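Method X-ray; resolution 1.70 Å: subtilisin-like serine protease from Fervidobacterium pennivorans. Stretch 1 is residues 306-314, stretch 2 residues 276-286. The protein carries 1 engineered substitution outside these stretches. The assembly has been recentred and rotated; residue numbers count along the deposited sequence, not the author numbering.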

# COMPACT_ATOMS: atom_id res chain seq x y z
N TYR A 306 2.33 4.38 -3.29
CA TYR A 306 2.61 3.08 -2.64
C TYR A 306 3.49 2.18 -3.51
O TYR A 306 3.32 2.14 -4.73
CB TYR A 306 1.30 2.37 -2.27
CG TYR A 306 0.45 3.20 -1.34
CD1 TYR A 306 -0.59 3.99 -1.83
CD2 TYR A 306 0.75 3.27 0.02
CE1 TYR A 306 -1.31 4.84 -0.99
CE2 TYR A 306 0.04 4.11 0.87
CZ TYR A 306 -0.97 4.89 0.36
OH TYR A 306 -1.63 5.75 1.20
N PRO A 307 4.37 1.37 -2.88
CA PRO A 307 4.62 1.19 -1.44
C PRO A 307 5.33 2.25 -0.60
O PRO A 307 5.41 2.08 0.61
CB PRO A 307 5.39 -0.13 -1.40
CG PRO A 307 6.27 0.00 -2.62
CD PRO A 307 5.26 0.50 -3.68
N ALA A 308 5.83 3.32 -1.20
CA ALA A 308 6.54 4.35 -0.42
C ALA A 308 5.73 4.87 0.77
O ALA A 308 6.29 5.17 1.82
CB ALA A 308 6.94 5.54 -1.34
N GLY A 309 4.41 4.98 0.58
CA GLY A 309 3.53 5.50 1.63
C GLY A 309 3.15 4.57 2.77
O GLY A 309 2.45 4.99 3.69
N TYR A 310 3.56 3.30 2.73
CA TYR A 310 3.21 2.40 3.84
C TYR A 310 4.09 2.72 5.05
O TYR A 310 5.30 2.91 4.92
CB TYR A 310 3.42 0.94 3.43
CG TYR A 310 2.42 0.45 2.39
CD1 TYR A 310 2.86 -0.30 1.30
CD2 TYR A 310 1.06 0.71 2.52
CE1 TYR A 310 1.95 -0.77 0.34
CE2 TYR A 310 0.14 0.23 1.56
CZ TYR A 310 0.61 -0.50 0.48
OH TYR A 310 -0.28 -0.99 -0.44
N PRO A 311 3.49 2.77 6.26
CA PRO A 311 4.30 3.07 7.44
C PRO A 311 5.36 2.03 7.72
O PRO A 311 5.12 0.83 7.57
CB PRO A 311 3.26 3.17 8.56
CG PRO A 311 2.13 2.26 8.09
CD PRO A 311 2.06 2.61 6.61
N GLY A 312 6.55 2.50 8.10
CA GLY A 312 7.63 1.61 8.44
C GLY A 312 8.77 1.51 7.45
O GLY A 312 9.89 1.11 7.81
N VAL A 313 8.51 1.82 6.18
CA VAL A 313 9.55 1.74 5.18
C VAL A 313 10.52 2.91 5.36
O VAL A 313 10.20 3.88 6.04
CB VAL A 313 9.00 1.82 3.73
CG1 VAL A 313 7.93 0.76 3.53
CG2 VAL A 313 8.47 3.19 3.44
N ILE A 314 11.70 2.77 4.78
CA ILE A 314 12.71 3.83 4.83
C ILE A 314 12.63 4.48 3.45
O ILE A 314 13.10 3.92 2.46
CB ILE A 314 14.13 3.28 5.02
CG1 ILE A 314 14.22 2.52 6.35
CG2 ILE A 314 15.13 4.42 4.97
CD1 ILE A 314 15.64 2.02 6.68
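Stretch 2 (276-286) TMKEAFDYAME

Stretch 2 is helical throughout, each amide from Ala280 to Glu286 bonding to the carbonyl four residues back, and it lies against an irregular loop folded by two successive turns: type I from Pro307 to Tyr310, closed by Tyr310 N to Pro307 O at 3.1 Å, then type II from Tyr310 to Val313. Both stretches advance the same way, since Pro307 lies nearest Met277, Tyr310 nearest Lys278 and Gly312 nearest Met285. The helix offers Met277, Lys278, Phe281 and Met285, residues spaced so that they line one side.

The boldest bump on the loop is Tyr310, whose flat ring settles beside the Met277-Phe281 part of the helix. Lys278 covers one face, its CA 4.1 Å from the ring centroid, and its long methylene chain continues the cover, CD reaching Tyr310 CD2 at 3.4 Å. Met277 CG meets the ring edge, 3.8 Å from Tyr310 CE1. Phe281 fills the space between Tyr310, Pro307 and Val313, its broad apolar ring serving all three neighbours. Pro307, which follows a cis peptide bond, sets CB over one face of Phe281, 3.8 Å from the ring centroid and 3.4 Å from Phe281 CZ, while branched Val313 brings up a methyl group, CG1 approaching Phe281 CD2 at 3.7 Å.

Farther along, flexible Met285 reaches the second turn: its CE lies 3.5 Å from Pro311 O and its SD 3.7 Å from Gly312 O. Glycine suits this hollow twice over, because a CB on Gly312 would come within 3.0 Å of Met285 SD and would also jam against the preceding carbonyl oxygen.

No direct hydrogen bond joins the stretches. Lys278 NZ instead forms a salt bridge with Asp282 OD2 (2.8 Å), one helical turn on, and a water links the two sides: it accepts from Lys278 NZ (3.0 Å) and donates to Asp282 OD1 and Pro311 O (both 2.8 Å).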

# COMPACT_ATOMS: atom_id res chain seq x y z
N THR A 276 -3.22 -6.03 -0.15
CA THR A 276 -2.32 -7.14 -0.37
C THR A 276 -0.87 -6.70 -0.24
O THR A 276 -0.07 -7.37 0.43
CB THR A 276 -2.53 -7.74 -1.78
OG1 THR A 276 -3.84 -8.29 -1.83
CG2 THR A 276 -1.51 -8.86 -2.07
N MET A 277 -0.52 -5.58 -0.86
CA MET A 277 0.86 -5.11 -0.77
C MET A 277 1.22 -4.70 0.66
O MET A 277 2.36 -4.87 1.10
CB MET A 277 1.11 -3.94 -1.73
CG MET A 277 2.61 -3.67 -1.97
SD MET A 277 3.55 -5.06 -2.75
CE MET A 277 2.51 -5.20 -4.41
N LYS A 278 0.24 -4.16 1.38
CA LYS A 278 0.42 -3.73 2.77
C LYS A 278 0.78 -4.98 3.55
O LYS A 278 1.75 -5.01 4.33
CB LYS A 278 -0.90 -3.15 3.33
CG LYS A 278 -0.87 -2.69 4.79
CD LYS A 278 -0.24 -1.32 4.92
CE LYS A 278 -0.51 -0.68 6.28
NZ LYS A 278 0.18 -1.36 7.42
N GLU A 279 0.01 -6.03 3.32
CA GLU A 279 0.25 -7.30 4.01
C GLU A 279 1.63 -7.87 3.71
O GLU A 279 2.30 -8.42 4.59
CB GLU A 279 -0.80 -8.35 3.63
CG GLU A 279 -2.14 -8.19 4.29
CD GLU A 279 -2.06 -8.32 5.80
OE1 GLU A 279 -1.74 -9.41 6.33
OE2 GLU A 279 -2.34 -7.33 6.47
N ALA A 280 2.06 -7.77 2.46
CA ALA A 280 3.36 -8.29 2.08
C ALA A 280 4.49 -7.49 2.74
O ALA A 280 5.48 -8.06 3.22
CB ALA A 280 3.50 -8.26 0.58
N PHE A 281 4.37 -6.17 2.72
CA PHE A 281 5.39 -5.34 3.34
C PHE A 281 5.44 -5.57 4.84
O PHE A 281 6.52 -5.64 5.41
CB PHE A 281 5.13 -3.86 3.05
CG PHE A 281 5.91 -3.35 1.88
CD1 PHE A 281 5.65 -3.83 0.60
CD2 PHE A 281 6.95 -2.45 2.07
CE1 PHE A 281 6.44 -3.41 -0.50
CE2 PHE A 281 7.75 -2.02 0.98
CZ PHE A 281 7.49 -2.51 -0.30
N ASP A 282 4.27 -5.72 5.45
CA ASP A 282 4.21 -5.95 6.90
C ASP A 282 4.75 -7.34 7.25
O ASP A 282 5.33 -7.54 8.31
CB ASP A 282 2.77 -5.76 7.40
CG ASP A 282 2.31 -4.30 7.33
OD1 ASP A 282 3.16 -3.42 7.04
OD2 ASP A 282 1.11 -4.03 7.58
N TYR A 283 4.53 -8.31 6.35
CA TYR A 283 5.04 -9.67 6.54
C TYR A 283 6.57 -9.62 6.57
O TYR A 283 7.23 -10.20 7.44
CB TYR A 283 4.63 -10.55 5.36
CG TYR A 283 5.14 -11.98 5.39
CD1 TYR A 283 4.41 -12.97 6.04
CD2 TYR A 283 6.29 -12.35 4.69
CE1 TYR A 283 4.82 -14.31 5.99
CE2 TYR A 283 6.71 -13.67 4.64
CZ TYR A 283 5.97 -14.65 5.29
OH TYR A 283 6.37 -15.96 5.25
N ALA A 284 7.15 -8.92 5.60
CA ALA A 284 8.58 -8.83 5.56
C ALA A 284 9.12 -8.14 6.83
O ALA A 284 10.08 -8.63 7.45
CB ALA A 284 9.02 -8.06 4.29
N MET A 285 8.53 -7.02 7.22
CA MET A 285 9.02 -6.30 8.40
C MET A 285 8.84 -7.12 9.70
O MET A 285 9.68 -7.04 10.61
CB MET A 285 8.35 -4.92 8.51
CG MET A 285 8.80 -3.97 7.38
SD MET A 285 8.31 -2.21 7.52
CE MET A 285 6.53 -2.27 6.98
N GLU A 286 7.77 -7.90 9.76
CA GLU A 286 7.52 -8.74 10.93
C GLU A 286 8.59 -9.82 11.03
O GLU A 286 8.86 -10.34 12.11
CB GLU A 286 6.11 -9.35 10.87
CG GLU A 286 5.04 -8.42 11.43
CD GLU A 286 3.62 -8.87 11.14
OE1 GLU A 286 3.39 -10.10 11.00
OE2 GLU A 286 2.73 -7.99 11.06
O HOH W 1 3.02 -0.69 6.59